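Local coordinates for protein ribonucleoside-diphosphate reductase subunit beta (Clostridium botulinum, PDB 6ZJK) that serves as the di-iron subunit of a ribonucleotide reductase and probably generates the radical used to make deoxyribonucleotides from ribonucleoside diphosphates, at residues D61-R64 with T65-N69; Y233-R236 with D237-H241; P188-H191 with N192-R195. All blocks are in the same frame, centred on the assembly; numbering follows the deposited sequence.

Contact 1: residues D61-R64 with T65-N69; sequences DFYR and TMLNN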
# COMPACT_ATOMS: atom_id res chain seq x y z
N ASP A 61 -8.60 15.17 -5.44
CA ASP A 61 -7.46 15.69 -6.12
C ASP A 61 -6.14 15.09 -5.65
O ASP A 61 -5.29 14.94 -6.41
CB ASP A 61 -7.40 17.20 -6.05
CG ASP A 61 -8.64 17.82 -6.59
OD1 ASP A 61 -8.74 17.87 -7.79
OD2 ASP A 61 -9.52 18.21 -5.80
N PHE A 62 -6.05 14.73 -4.39
CA PHE A 62 -4.86 14.13 -3.87
C PHE A 62 -4.63 12.76 -4.53
O PHE A 62 -3.53 12.43 -4.81
CB PHE A 62 -4.86 13.99 -2.35
CG PHE A 62 -4.73 15.29 -1.60
CD1 PHE A 62 -4.84 16.49 -2.22
CD2 PHE A 62 -4.53 15.28 -0.28
CE1 PHE A 62 -4.72 17.65 -1.51
CE2 PHE A 62 -4.42 16.41 0.43
CZ PHE A 62 -4.52 17.60 -0.17
N TYR A 63 -5.69 12.00 -4.79
CA TYR A 63 -5.59 10.72 -5.44
C TYR A 63 -5.01 10.94 -6.78
O TYR A 63 -4.07 10.33 -7.14
CB TYR A 63 -6.96 10.08 -5.55
CG TYR A 63 -7.00 8.77 -6.25
CD1 TYR A 63 -7.16 8.69 -7.58
CD2 TYR A 63 -6.90 7.62 -5.57
CE1 TYR A 63 -7.22 7.50 -8.21
CE2 TYR A 63 -6.94 6.43 -6.19
CZ TYR A 63 -7.09 6.38 -7.51
OH TYR A 63 -7.13 5.25 -8.11
N ARG A 64 -5.52 11.88 -7.51
CA ARG A 64 -5.06 12.12 -8.84
C ARG A 64 -3.61 12.50 -8.94
O ARG A 64 -2.89 11.97 -9.71
CB ARG A 64 -5.96 13.14 -9.48
CG ARG A 64 -5.70 13.51 -10.89
CD ARG A 64 -6.74 14.51 -11.36
NE ARG A 64 -7.87 13.86 -11.99
CZ ARG A 64 -9.09 13.78 -11.49
NH1 ARG A 64 -9.40 14.34 -10.34
NH2 ARG A 64 -10.04 13.15 -12.16
N THR A 65 -3.22 13.44 -8.10
CA THR A 65 -1.88 13.95 -8.04
C THR A 65 -0.87 12.87 -7.72
O THR A 65 0.13 12.76 -8.33
CB THR A 65 -1.82 15.04 -6.97
OG1 THR A 65 -2.54 16.15 -7.42
CG2 THR A 65 -0.46 15.44 -6.73
N MET A 66 -1.18 12.07 -6.73
CA MET A 66 -0.32 11.03 -6.28
C MET A 66 -0.05 10.02 -7.37
O MET A 66 1.04 9.66 -7.59
CB MET A 66 -0.86 10.39 -5.04
CG MET A 66 -0.71 11.23 -3.83
SD MET A 66 -1.42 10.60 -2.39
CE MET A 66 -0.07 9.91 -1.52
N LEU A 67 -1.08 9.60 -8.07
CA LEU A 67 -0.88 8.71 -9.15
C LEU A 67 -0.09 9.28 -10.28
O LEU A 67 0.66 8.57 -10.87
CB LEU A 67 -2.21 8.23 -9.68
CG LEU A 67 -2.68 6.86 -9.28
CD1 LEU A 67 -2.70 6.63 -7.83
CD2 LEU A 67 -4.03 6.59 -9.85
N ASN A 68 -0.27 10.54 -10.62
CA ASN A 68 0.51 11.15 -11.67
C ASN A 68 1.99 11.38 -11.32
O ASN A 68 2.76 11.72 -12.13
CB ASN A 68 -0.09 12.46 -12.17
CG ASN A 68 -1.40 12.28 -12.89
OD1 ASN A 68 -1.49 11.88 -13.99
ND2 ASN A 68 -2.43 12.53 -12.20
N ASN A 69 2.33 11.19 -10.08
CA ASN A 69 3.72 11.33 -9.64
C ASN A 69 4.50 10.01 -9.70
O ASN A 69 5.63 9.96 -9.19
CB ASN A 69 3.78 11.86 -8.21
CG ASN A 69 3.51 13.36 -8.12
OD1 ASN A 69 3.63 14.10 -9.10
ND2 ASN A 69 3.15 13.80 -6.92
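Leu67 reaches back along one turn of helix 58-68 to the ring of Tyr63, laying CD1 over one face while CD2 comes within 3.7 Å of Tyr63 CE1. The ring is brought there by its first torsion: CG stands anti to the backbone N (chi1 178°), which turns the side chain along the helix toward Leu67. At the start of this segment, the carbonyl O of Asp61 takes two donors from Thr65, its backbone N at 3.1 Å and OG1 at 3.2 Å, which approach from opposite faces of the carbonyl plane. The threonine hydroxyl thus gives Asp61 O a second donor besides the helix bond. Toward the end of the helix Arg64 O receives Asn68 N at 3.1 Å, and Asn68 ND2 leans in as well, though its bond is weak and badly angled. Arg64 and Asn68 run side by side, guanidinium and amide planes only 19° apart. Further out, the second subunit completes the polar ends: Gln142 of that subunit bonds Tyr63 OH, and Glu74 of that subunit forms a salt bridge with Arg64 NH2. Phe62 and Met66 turn instead to helices of their own chain, Phe62 to 124-151 and 225-255 and Met66 to 124-151. The flank given to the dimer partner is therefore mixed in chemistry: Tyr63 and Leu67 pack on Ile139 of the second subunit, while the polar ends of Tyr63 and Arg64 are bonded to it.

Contact 2: residues Y233-R236 with D237-H241; sequences YINR and DEVTH. With FE (Fe (III) ion), chain G.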
# COMPACT_ATOMS: atom_id res chain seq x y z
N TYR A 233 12.72 13.19 -6.84
CA TYR A 233 11.46 12.46 -6.97
C TYR A 233 10.88 12.12 -5.61
O TYR A 233 9.66 12.24 -5.39
CB TYR A 233 11.67 11.18 -7.80
CG TYR A 233 11.68 11.43 -9.28
CD1 TYR A 233 10.48 11.49 -10.00
CD2 TYR A 233 12.86 11.62 -9.97
CE1 TYR A 233 10.47 11.73 -11.36
CE2 TYR A 233 12.87 11.85 -11.34
CZ TYR A 233 11.67 11.89 -12.03
OH TYR A 233 11.67 12.12 -13.39
N ILE A 234 11.74 11.80 -4.69
CA ILE A 234 11.31 11.49 -3.36
C ILE A 234 10.73 12.74 -2.71
O ILE A 234 9.79 12.67 -2.03
CB ILE A 234 12.44 10.97 -2.52
CG1 ILE A 234 13.05 9.70 -3.12
CG2 ILE A 234 12.00 10.66 -1.13
CD1 ILE A 234 13.96 9.00 -2.17
N ASN A 235 11.38 13.87 -2.93
CA ASN A 235 10.98 15.17 -2.40
C ASN A 235 9.56 15.46 -2.92
O ASN A 235 8.74 15.73 -2.17
CB ASN A 235 11.95 16.24 -2.84
CG ASN A 235 11.93 17.50 -1.98
OD1 ASN A 235 11.01 17.77 -1.26
ND2 ASN A 235 12.98 18.23 -2.07
N ARG A 236 9.34 15.34 -4.21
CA ARG A 236 8.04 15.49 -4.79
C ARG A 236 6.95 14.67 -4.08
O ARG A 236 5.98 15.22 -3.66
CB ARG A 236 8.08 15.22 -6.24
CG ARG A 236 6.79 15.53 -6.94
CD ARG A 236 6.90 15.36 -8.41
NE ARG A 236 6.99 13.98 -8.83
CZ ARG A 236 7.02 13.61 -10.08
NH1 ARG A 236 6.95 14.49 -11.00
NH2 ARG A 236 7.10 12.37 -10.42
N ASP A 237 7.17 13.40 -3.84
CA ASP A 237 6.23 12.61 -3.14
C ASP A 237 6.08 13.14 -1.72
O ASP A 237 5.03 13.23 -1.25
CB ASP A 237 6.65 11.12 -3.03
CG ASP A 237 6.58 10.34 -4.34
OD1 ASP A 237 6.04 10.75 -5.33
OD2 ASP A 237 7.13 9.27 -4.35
N GLU A 238 7.14 13.53 -1.06
CA GLU A 238 7.06 14.03 0.29
C GLU A 238 6.14 15.24 0.47
O GLU A 238 5.52 15.37 1.43
CB GLU A 238 8.44 14.30 0.84
CG GLU A 238 8.52 14.41 2.31
CD GLU A 238 8.50 13.07 3.01
OE1 GLU A 238 9.50 12.37 3.10
OE2 GLU A 238 7.48 12.65 3.41
N VAL A 239 6.10 16.12 -0.48
CA VAL A 239 5.21 17.25 -0.43
C VAL A 239 3.77 16.82 -0.30
O VAL A 239 3.09 17.33 0.50
CB VAL A 239 5.38 18.12 -1.64
CG1 VAL A 239 4.28 19.13 -1.68
CG2 VAL A 239 6.70 18.83 -1.53
N THR A 240 3.36 15.81 -1.05
CA THR A 240 2.04 15.26 -1.00
C THR A 240 1.78 14.58 0.30
O THR A 240 0.72 14.65 0.79
CB THR A 240 1.74 14.35 -2.20
OG1 THR A 240 2.42 13.12 -2.10
CG2 THR A 240 2.15 14.97 -3.41
N HIS A 241 2.77 13.99 0.92
CA HIS A 241 2.56 13.33 2.21
C HIS A 241 2.34 14.36 3.31
O HIS A 241 1.67 14.12 4.25
CB HIS A 241 3.68 12.40 2.61
CG HIS A 241 3.97 11.29 1.65
ND1 HIS A 241 4.87 10.30 1.92
CD2 HIS A 241 3.46 11.00 0.44
CE1 HIS A 241 4.93 9.48 0.90
NE2 HIS A 241 4.10 9.90 -0.02
FE FE G . 6.87 10.19 3.23
O HOH W 1 7.47 11.97 -7.26
O HOH W 2 7.97 10.39 1.38
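Water 1 lies between three groups of one helical turn: Arg236 NE donates to it at 2.6 Å, and Tyr233 O and Asp237 OD1 lie 2.9 Å and 2.7 Å from its oxygen as possible acceptors. The water sits at the guanidinium edge, in its plane, and so bridges Arg236 and Asp237, whose charged atoms do not meet directly. The helix itself joins the two segments, as in the bond from Glu238 N to Ile234 O, 3.0 Å. Asp237 OD2 is hydrogen-bonded to His140 and Trp71; since His140 is a ligand of the neighbouring iron, Asp237 belongs to the second shell of that metal. Glu238 and His241, three apart on helix 225-255, form the Glu-X-X-His pair familiar from the di-iron helical bundle of R2 proteins, and both bind the same ferric iron ion, through Glu238 OE2 at 2.5 Å and His241 ND1 at 2.4 Å. Glu137 and Glu204 complete the protein ligands, and water 2 adds an oxygen. Glu238 bends at chi2 (79°) to carry its carboxylate to the metal. His241 NE2 is hydrogen-bonded to Gln136 OE1, so iron and amide oxygen together set the ring's rotation. Thr240, in the sequence between the two ligands, donates from OG1 to Asp237 O at 2.7 Å, in the carbonyl plane and on a lone pair.

Contact 3: residues P188-H191 with N192-R195; sequences PEIH and NFLR
A single carboxylate, that of Glu189, serves both the start of helix 190-220 and a histidine within its first turn. As the N-cap residue it offers OE2 to Asn192 N at 3.2 Å, a donor that arrives nearly in line with the C-O bond, and more weakly to His191 N. Its other oxygen, OE1, accepts from His191 ND1 at 2.7 Å on the syn lone pair, with the oxygen only 13° out of the imidazole plane. The glutamate chain bends at chi2 (-90°) to fold the carboxylate back over the helix end, where it crosses the Asn192 amide at about a right angle. Asn192 ND2 itself turns to Glu187 O, two residues ahead of the cap. One turn on, the guanidinium of Arg195 lies with one face against His191 CB, NH2 of Arg195 being 3.5 Å from that carbon. Ile190 CG1 lies 4.3 Å from Leu194 CD1, and Ile190 CD1 meets the Phe193 ring obliquely. Phe184 also meets that ring, and Leu194 continues onto Leu264 and Phe268 of helix 262-287, so the first turn is tied into the bundle. A carboxylate at this position faces the positive end of the helix dipole, which probably favours its ionised form, and the bond from ND1 would further steady its charge.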
# COMPACT_ATOMS: atom_id res chain seq x y z
N PRO A 188 -3.50 1.15 22.05
CA PRO A 188 -4.38 1.93 21.21
C PRO A 188 -5.31 2.87 21.95
O PRO A 188 -6.40 2.49 22.22
CB PRO A 188 -5.21 0.88 20.51
CG PRO A 188 -4.52 -0.37 20.72
CD PRO A 188 -3.89 -0.25 22.04
N GLU A 189 -4.86 4.06 22.24
CA GLU A 189 -5.64 5.08 22.94
C GLU A 189 -5.60 6.38 22.13
O GLU A 189 -4.69 6.62 21.34
CB GLU A 189 -5.07 5.27 24.35
CG GLU A 189 -5.89 6.13 25.30
CD GLU A 189 -5.51 7.59 25.25
OE1 GLU A 189 -6.34 8.45 25.63
OE2 GLU A 189 -4.36 7.88 24.84
N ILE A 190 -6.60 7.25 22.36
CA ILE A 190 -6.71 8.37 21.43
C ILE A 190 -5.54 9.34 21.57
O ILE A 190 -5.00 9.84 20.57
CB ILE A 190 -8.07 9.09 21.59
CG1 ILE A 190 -8.13 10.29 20.64
CG2 ILE A 190 -8.28 9.56 23.02
CD1 ILE A 190 -8.34 9.91 19.19
N HIS A 191 -5.00 9.56 22.77
CA HIS A 191 -3.89 10.50 22.91
C HIS A 191 -2.63 9.94 22.25
O HIS A 191 -1.90 10.67 21.57
CB HIS A 191 -3.64 10.83 24.37
CG HIS A 191 -4.73 11.65 24.98
ND1 HIS A 191 -5.78 11.09 25.68
CD2 HIS A 191 -4.97 12.98 24.94
CE1 HIS A 191 -6.59 12.05 26.08
NE2 HIS A 191 -6.13 13.20 25.65
N ASN A 192 -2.35 8.65 22.45
CA ASN A 192 -1.24 8.01 21.75
C ASN A 192 -1.43 8.08 20.24
O ASN A 192 -0.45 8.18 19.49
CB ASN A 192 -1.08 6.56 22.20
CG ASN A 192 -0.66 6.45 23.65
OD1 ASN A 192 -0.09 7.38 24.21
ND2 ASN A 192 -0.90 5.29 24.25
N PHE A 193 -2.66 8.05 19.78
CA PHE A 193 -2.95 8.09 18.37
C PHE A 193 -2.62 9.44 17.78
O PHE A 193 -1.98 9.51 16.76
CB PHE A 193 -4.41 7.68 18.13
CG PHE A 193 -4.85 7.76 16.71
CD1 PHE A 193 -4.53 6.79 15.82
CD2 PHE A 193 -5.63 8.80 16.29
CE1 PHE A 193 -4.94 6.86 14.51
CE2 PHE A 193 -6.04 8.89 14.99
CZ PHE A 193 -5.70 7.91 14.10
N LEU A 194 -3.02 10.51 18.45
CA LEU A 194 -2.75 11.86 17.98
C LEU A 194 -1.28 12.25 18.05
O LEU A 194 -0.80 12.97 17.23
CB LEU A 194 -3.59 12.87 18.71
CG LEU A 194 -5.10 12.80 18.52
CD1 LEU A 194 -5.80 13.76 19.45
CD2 LEU A 194 -5.50 13.06 17.09
N ARG A 195 -0.57 11.75 19.05
CA ARG A 195 0.85 12.02 19.17
C ARG A 195 1.57 11.31 18.02
O ARG A 195 2.46 11.83 17.43
CB ARG A 195 1.38 11.61 20.54
CG ARG A 195 0.90 12.47 21.69
CD ARG A 195 1.70 12.24 22.96
NE ARG A 195 1.04 11.31 23.86
CZ ARG A 195 0.23 11.68 24.84
NH1 ARG A 195 -0.03 12.95 25.06
NH2 ARG A 195 -0.35 10.77 25.60

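The three contacts each lie along a short run of one helix, yet their chemistry follows their place in the bundle. Contact 2 lies nearest the middle of the chain, about 9 Å from its centre, and spends its polar groups on iron and a bridging water; contacts 1 and 3 sit about 18 and 19 Å out, one at the subunit interface and one at a helix start. Contacts 1 and 2 touch: Asn69 O lies 3.1 Å from Arg236 NH2, a weak hydrogen bond from the residue just past helix 58-68 to helix 225-255. Contact 3 opens helix 190-220, which immediately precedes helix 225-255 in the chain, but stays about 13 Å from contact 2 at the nearest atoms.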